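Local atomic coordinates of extracellular sialidase/neuraminidase, putative (Aspergillus fumigatus, PDB entry 2XZK), a protein that probably hydrolyses the glycosidic bonds of terminal sialic acids, with the deaminated sialic acid KDN as a favoured substrate. Residues A[125-130]-A[138-143]; A[34-39]-A[363-368]. All coordinates share one frame; numbering follows the deposited sequence.

The two contacts lie on the beta-propeller typical of sialidases, their centres 19 Å apart and their nearest atoms about 9 Å apart, without touching. In chain order, 34-39 comes first and 363-368 last, with both segments of contact 1 between them. Contact 2 joins the start of strand 37-45, an edge strand of one antiparallel sheet, to the start of strand 368-375 in another sheet, so that early and late parts of the chain meet. Contact 1 belongs to an excursion between strands 115-122 and 152-158, neighbours in a third sheet. The bound fluorinated KDN ligand unites them: R39 grips its carboxylate and Q128 its glycerol tail.

Contact 1: A[125-130]-A[138-143]. With FKD (3-deoxy-3-fluoro-D-erythro-alpha-L-manno-non-2-ulopyranosonic acid), chain C.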
loop_
_atom_site.group_PDB
_atom_site.type_symbol
_atom_site.label_atom_id
_atom_site.label_comp_id
_atom_site.label_asym_id
_atom_site.label_seq_id
_atom_site.Cartn_x
_atom_site.Cartn_y
_atom_site.Cartn_z
ATOM N N THR A 125 23.924 0.148 -3.790
ATOM C CA THR A 125 24.579 0.827 -4.907
ATOM C C THR A 125 23.814 0.691 -6.223
ATOM O O THR A 125 24.348 1.024 -7.299
ATOM C CB THR A 125 26.051 0.340 -5.081
ATOM O OG1 THR A 125 26.062 -1.046 -5.425
ATOM C CG2 THR A 125 26.833 0.540 -3.781
ATOM N N TYR A 126 22.567 0.224 -6.140
ATOM C CA TYR A 126 21.746 0.010 -7.335
ATOM C C TYR A 126 20.490 0.855 -7.271
ATOM O O TYR A 126 19.950 1.085 -6.187
ATOM C CB TYR A 126 21.373 -1.467 -7.490
ATOM C CG TYR A 126 22.544 -2.347 -7.850
ATOM C CD1 TYR A 126 23.343 -2.917 -6.855
ATOM C CD2 TYR A 126 22.877 -2.587 -9.184
ATOM C CE1 TYR A 126 24.437 -3.719 -7.182
ATOM C CE2 TYR A 126 23.964 -3.387 -9.522
ATOM C CZ TYR A 126 24.736 -3.951 -8.513
ATOM O OH TYR A 126 25.817 -4.744 -8.839
ATOM N N SER A 127 20.033 1.311 -8.434
ATOM C CA SER A 127 18.776 2.048 -8.523
ATOM C C SER A 127 18.044 1.631 -9.786
ATOM O O SER A 127 18.644 1.070 -10.697
ATOM C CB SER A 127 18.997 3.566 -8.472
ATOM O OG SER A 127 19.615 4.071 -9.648
ATOM N N GLN A 128 16.740 1.885 -9.832
ATOM C CA GLN A 128 15.938 1.510 -10.989
ATOM C C GLN A 128 16.514 2.023 -12.315
ATOM O O GLN A 128 16.610 1.262 -13.278
ATOM C CB GLN A 128 14.484 1.970 -10.818
ATOM C CG GLN A 128 13.531 1.373 -11.848
ATOM C CD GLN A 128 12.074 1.667 -11.553
ATOM O OE1 GLN A 128 11.738 2.565 -10.778
ATOM N NE2 GLN A 128 11.196 0.892 -12.170
ATOM N N ASN A 129 16.900 3.294 -12.361
ATOM C CA ASN A 129 17.394 3.874 -13.613
ATOM C C ASN A 129 18.909 3.775 -13.768
ATOM O O ASN A 129 19.424 3.786 -14.892
ATOM C CB ASN A 129 16.956 5.333 -13.752
ATOM C CG ASN A 129 15.448 5.490 -13.862
ATOM O OD1 ASN A 129 14.771 4.697 -14.513
ATOM N ND2 ASN A 129 14.920 6.528 -13.226
ATOM N N GLY A 130 19.620 3.688 -12.647
ATOM C CA GLY A 130 21.074 3.769 -12.663
ATOM C C GLY A 130 21.532 5.211 -12.779
ATOM O O GLY A 130 20.743 6.109 -13.108
ATOM N N THR A 138 28.598 8.634 -4.458
ATOM C CA THR A 138 28.574 7.384 -5.228
ATOM C C THR A 138 27.481 7.437 -6.291
ATOM O O THR A 138 26.347 7.846 -6.014
ATOM C CB THR A 138 28.326 6.143 -4.322
ATOM O OG1 THR A 138 29.386 6.014 -3.373
ATOM C CG2 THR A 138 28.238 4.835 -5.140
ATOM N N VAL A 139 27.832 7.015 -7.500
ATOM C CA VAL A 139 26.893 6.915 -8.604
ATOM C C VAL A 139 26.353 5.476 -8.648
ATOM O O VAL A 139 27.125 4.516 -8.651
ATOM C CB VAL A 139 27.589 7.296 -9.940
ATOM C CG1 VAL A 139 26.676 7.072 -11.131
ATOM C CG2 VAL A 139 28.061 8.746 -9.890
ATOM N N THR A 140 25.030 5.324 -8.659
ATOM C CA THR A 140 24.454 3.985 -8.660
ATOM C C THR A 140 24.597 3.283 -10.005
ATOM O O THR A 140 24.719 3.927 -11.055
ATOM C CB THR A 140 22.957 3.977 -8.304
ATOM O OG1 THR A 140 22.219 4.669 -9.321
ATOM C CG2 THR A 140 22.714 4.605 -6.934
ATOM N N LYS A 141 24.594 1.958 -9.944
ATOM C CA LYS A 141 24.493 1.119 -11.124
ATOM C C LYS A 141 23.015 0.871 -11.373
ATOM O O LYS A 141 22.217 0.862 -10.426
ATOM C CB LYS A 141 25.191 -0.219 -10.883
ATOM C CG LYS A 141 26.701 -0.140 -10.793
ATOM C CD LYS A 141 27.284 -1.436 -10.272
ATOM C CE LYS A 141 27.047 -1.603 -8.772
ATOM N NZ LYS A 141 27.862 -0.665 -7.951
ATOM N N LYS A 142 22.646 0.657 -12.631
ATOM C CA LYS A 142 21.274 0.269 -12.954
ATOM C C LYS A 142 20.959 -1.127 -12.432
ATOM O O LYS A 142 21.757 -2.049 -12.570
ATOM C CB LYS A 142 21.024 0.342 -14.464
ATOM C CG LYS A 142 19.550 0.309 -14.827
ATOM C CD LYS A 142 19.301 0.300 -16.334
ATOM C CE LYS A 142 17.793 0.295 -16.601
ATOM N NZ LYS A 142 17.418 0.181 -18.042
ATOM N N ILE A 143 19.788 -1.278 -11.812
ATOM C CA ILE A 143 19.310 -2.589 -11.410
ATOM C C ILE A 143 19.328 -3.540 -12.612
ATOM O O ILE A 143 18.844 -3.210 -13.697
ATOM C CB ILE A 143 17.916 -2.500 -10.724
ATOM C CG1 ILE A 143 18.104 -2.068 -9.265
ATOM C CG2 ILE A 143 17.179 -3.842 -10.754
ATOM C CD1 ILE A 143 16.857 -1.638 -8.563
HETATM C C1 FKD C . 6.377 6.547 -7.489
HETATM F F1 FKD C . 8.656 5.949 -6.007
HETATM C C2 FKD C . 6.760 5.109 -7.109
HETATM C C3 FKD C . 7.637 5.056 -5.843
HETATM C C4 FKD C . 8.108 3.616 -5.626
HETATM O O4 FKD C . 9.045 3.620 -4.556
HETATM C C5 FKD C . 8.756 3.023 -6.890
HETATM O O5 FKD C . 9.134 1.666 -6.671
HETATM C C6 FKD C . 7.774 3.093 -8.070
HETATM O O6 FKD C . 7.352 4.459 -8.226
HETATM C C7 FKD C . 8.345 2.664 -9.439
HETATM O O7 FKD C . 9.415 3.530 -9.814
HETATM C C8 FKD C . 7.260 2.740 -10.535
HETATM O O8 FKD C . 6.207 1.835 -10.219
HETATM C C9 FKD C . 7.804 2.398 -11.928
HETATM O O9 FKD C . 8.363 1.087 -11.919
HETATM O O1A FKD C . 6.426 7.421 -6.615
HETATM O O1B FKD C . 5.980 6.749 -8.658
#
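T140 and S127 form the tight centre of this contact, where T140 OG1 donates to S127 OG at 2.7 Å. Both hydroxyls also bond D132: S127 OG donates to its carboxylate and its backbone N donates to T140 OG1, so each hydroxyl of the buried pair has a further partner. G130 N adds a weak bond to S127 OG. The chain folds closely here, with G130 CA 3.5 Å from K142 N. Beside this pair the short strands 126-127 and 141-142 run parallel, joined by K141 N to T125 O (2.8 Å), S127 N to K141 O and I143 N to S127 O. On the solvent side the packing is of another kind. K141 curls back through bends at chi3 (-74°) and chi4 (-71°), laying CE over the Y126 ring, 3.3 Å from CZ. Its NZ stands over the same face in a cation-pi contact, 4.9 Å from the ring centroid, and reaches T125 OG1 only weakly. K142, by contrast, is fully extended and lies along the backbone carbonyls of Q128 and N129. At the inner end I143 and Q128 both touch W182. From there the extended Q128 side chain presents its amide to the ligand: OE1 accepts from FKD O7 at 2.7 Å, and NE2 donates to FKD O9 at 2.9 Å, nearly straight at 172°. An excursion of the chain, closed by two short parallel strands, thus carries a glutamine to the glycerol side chain of the sugar, at the rim of a sialidase propeller active site.

Contact 2: A[34-39]-A[363-368]; sequences GFHSFR and GKNSYR. With FKD (3-deoxy-3-fluoro-D-erythro-alpha-L-manno-non-2-ulopyranosonic acid), chain C.
The rings of H36 and Y367 lie in an offset stack, their planes 15° apart and centroids separated by 4.2 Å, with Y367 CE1 over the rim of the imidazole. H36 CG, anti to the backbone N (chi1 180°), places the ring there. NE2 donates near the ring plane to N365 OD1 (2.8 Å), standing above the plane of the amide carbonyl. At the other ring nitrogen, ND1 and S37 OG share a hydrogen bond of 2.7 Å, and S37 OG also accepts from R368 N, so the imidazole is fixed from both sides. H36 and S37 together face R58 in a classic beta bulge, just ahead of the FRIP motif of sialidases, which starts at F38. R39 lies in this motif, and R245 and R302 also bond the ligand, consistent with the sialidase arginine triad. F38 N donates to R368 O (2.8 Å). Beyond it R39 and R368 run side by side and point the same way, their guanidinium planes 47° apart, with R368 NH1 over the face of the R39 group. Salt bridges tie R39 NE to E354 and R368 NE to D356. The edge of the R39 guanidinium meets the ligand carboxylate, NH2 reaching FKD O1A at 2.8 Å.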
loop_
_atom_site.group_PDB
_atom_site.type_symbol
_atom_site.label_atom_id
_atom_site.label_comp_id
_atom_site.label_asym_id
_atom_site.label_seq_id
_atom_site.Cartn_x
_atom_site.Cartn_y
_atom_site.Cartn_z
ATOM N N GLY A 34 16.437 8.519 12.706
ATOM C CA GLY A 34 15.413 9.362 12.101
ATOM C C GLY A 34 15.322 9.193 10.591
ATOM O O GLY A 34 16.156 8.530 9.975
ATOM N N PHE A 35 14.323 9.828 9.991
ATOM C CA PHE A 35 14.065 9.672 8.558
ATOM C C PHE A 35 13.645 10.982 7.923
ATOM O O PHE A 35 12.768 11.689 8.439
ATOM C CB PHE A 35 12.994 8.599 8.322
ATOM C CG PHE A 35 13.346 7.255 8.893
ATOM C CD1 PHE A 35 14.095 6.351 8.150
ATOM C CD2 PHE A 35 12.937 6.889 10.186
ATOM C CE1 PHE A 35 14.437 5.111 8.661
ATOM C CE2 PHE A 35 13.283 5.639 10.710
ATOM C CZ PHE A 35 14.032 4.748 9.947
ATOM N N HIS A 36 14.277 11.305 6.797
ATOM C CA HIS A 36 13.915 12.470 6.010
ATOM C C HIS A 36 12.438 12.413 5.619
ATOM O O HIS A 36 11.671 13.352 5.868
ATOM C CB HIS A 36 14.801 12.543 4.756
ATOM C CG HIS A 36 14.509 13.718 3.878
ATOM N ND1 HIS A 36 13.449 13.745 2.994
ATOM C CD2 HIS A 36 15.144 14.906 3.739
ATOM C CE1 HIS A 36 13.447 14.899 2.348
ATOM N NE2 HIS A 36 14.461 15.624 2.787
ATOM N N SER A 37 12.048 11.285 5.025
ATOM C CA SER A 37 10.733 11.129 4.437
ATOM C C SER A 37 10.147 9.757 4.754
ATOM O O SER A 37 10.869 8.777 4.976
ATOM C CB SER A 37 10.803 11.312 2.920
ATOM O OG SER A 37 10.999 12.664 2.569
ATOM N N PHE A 38 8.819 9.714 4.801
ATOM C CA PHE A 38 8.089 8.456 4.862
ATOM C C PHE A 38 7.232 8.344 3.620
ATOM O O PHE A 38 6.495 9.263 3.284
ATOM C CB PHE A 38 7.236 8.398 6.119
ATOM C CG PHE A 38 8.052 8.359 7.379
ATOM C CD1 PHE A 38 8.615 7.165 7.800
ATOM C CD2 PHE A 38 8.298 9.522 8.115
ATOM C CE1 PHE A 38 9.390 7.104 8.951
ATOM C CE2 PHE A 38 9.085 9.466 9.281
ATOM C CZ PHE A 38 9.624 8.253 9.692
ATOM N N ARG A 39 7.357 7.216 2.935
ATOM C CA ARG A 39 6.617 6.982 1.699
ATOM C C ARG A 39 6.149 5.538 1.668
ATOM O O ARG A 39 6.579 4.720 2.482
ATOM C CB ARG A 39 7.469 7.290 0.458
ATOM C CG ARG A 39 7.678 8.779 0.166
ATOM C CD ARG A 39 7.982 9.033 -1.307
ATOM N NE ARG A 39 6.821 8.647 -2.099
ATOM C CZ ARG A 39 6.848 8.193 -3.343
ATOM N NH1 ARG A 39 7.995 8.092 -4.011
ATOM N NH2 ARG A 39 5.698 7.839 -3.920
ATOM N N GLY A 363 12.254 17.821 -6.370
ATOM C CA GLY A 363 13.614 17.442 -5.984
ATOM C C GLY A 363 13.725 16.536 -4.779
ATOM O O GLY A 363 12.770 16.385 -4.006
ATOM N N LYS A 364 14.905 15.943 -4.607
ATOM C CA LYS A 364 15.140 14.920 -3.575
ATOM C C LYS A 364 14.945 15.387 -2.125
ATOM O O LYS A 364 14.758 14.561 -1.232
ATOM C CB LYS A 364 16.538 14.311 -3.730
ATOM C CG LYS A 364 17.665 15.253 -3.330
ATOM C CD LYS A 364 19.030 14.680 -3.639
ATOM C CE LYS A 364 20.114 15.679 -3.235
ATOM N NZ LYS A 364 21.328 15.505 -4.079
ATOM N N ASN A 365 14.999 16.697 -1.885
ATOM C CA ASN A 365 14.878 17.209 -0.508
ATOM C C ASN A 365 13.449 17.572 -0.058
ATOM O O ASN A 365 13.239 18.070 1.058
ATOM C CB ASN A 365 15.846 18.380 -0.263
ATOM C CG ASN A 365 16.049 18.676 1.225
ATOM O OD1 ASN A 365 16.155 17.759 2.058
ATOM N ND2 ASN A 365 16.126 19.962 1.563
ATOM N N SER A 366 12.469 17.294 -0.910
ATOM C CA SER A 366 11.082 17.530 -0.543
ATOM C C SER A 366 10.610 16.504 0.485
ATOM O O SER A 366 10.584 15.297 0.221
ATOM C CB SER A 366 10.195 17.542 -1.775
ATOM O OG SER A 366 10.345 18.773 -2.461
ATOM N N TYR A 367 10.256 17.003 1.662
ATOM C CA TYR A 367 9.855 16.140 2.766
ATOM C C TYR A 367 8.514 15.482 2.487
ATOM O O TYR A 367 7.572 16.129 2.031
ATOM C CB TYR A 367 9.806 16.919 4.082
ATOM C CG TYR A 367 11.158 17.426 4.512
ATOM C CD1 TYR A 367 12.034 16.605 5.210
ATOM C CD2 TYR A 367 11.561 18.729 4.205
ATOM C CE1 TYR A 367 13.286 17.063 5.598
ATOM C CE2 TYR A 367 12.826 19.207 4.597
ATOM C CZ TYR A 367 13.679 18.359 5.284
ATOM O OH TYR A 367 14.928 18.792 5.690
ATOM N N ARG A 368 8.454 14.185 2.762
ATOM C CA ARG A 368 7.239 13.419 2.556
ATOM C C ARG A 368 6.740 12.818 3.859
ATOM O O ARG A 368 7.494 12.213 4.616
ATOM C CB ARG A 368 7.473 12.299 1.539
ATOM C CG ARG A 368 8.247 12.716 0.301
ATOM C CD ARG A 368 7.435 13.689 -0.551
ATOM N NE ARG A 368 8.063 13.899 -1.844
ATOM C CZ ARG A 368 7.922 13.082 -2.883
ATOM N NH1 ARG A 368 7.159 11.994 -2.779
ATOM N NH2 ARG A 368 8.537 13.353 -4.025
HETATM C C1 FKD C . 6.377 6.547 -7.489
HETATM F F1 FKD C . 8.656 5.949 -6.007
HETATM C C2 FKD C . 6.760 5.109 -7.109
HETATM C C3 FKD C . 7.637 5.056 -5.843
HETATM C C4 FKD C . 8.108 3.616 -5.626
HETATM O O4 FKD C . 9.045 3.620 -4.556
HETATM C C5 FKD C . 8.756 3.023 -6.890
HETATM O O5 FKD C . 9.134 1.666 -6.671
HETATM C C6 FKD C . 7.774 3.093 -8.070
HETATM O O6 FKD C . 7.352 4.459 -8.226
HETATM C C7 FKD C . 8.345 2.664 -9.439
HETATM O O7 FKD C . 9.415 3.530 -9.814
HETATM C C8 FKD C . 7.260 2.740 -10.535
HETATM O O8 FKD C . 6.207 1.835 -10.219
HETATM C C9 FKD C . 7.804 2.398 -11.928
HETATM O O9 FKD C . 8.363 1.087 -11.919
HETATM O O1A FKD C . 6.426 7.421 -6.615
HETATM O O1B FKD C . 5.980 6.749 -8.658
#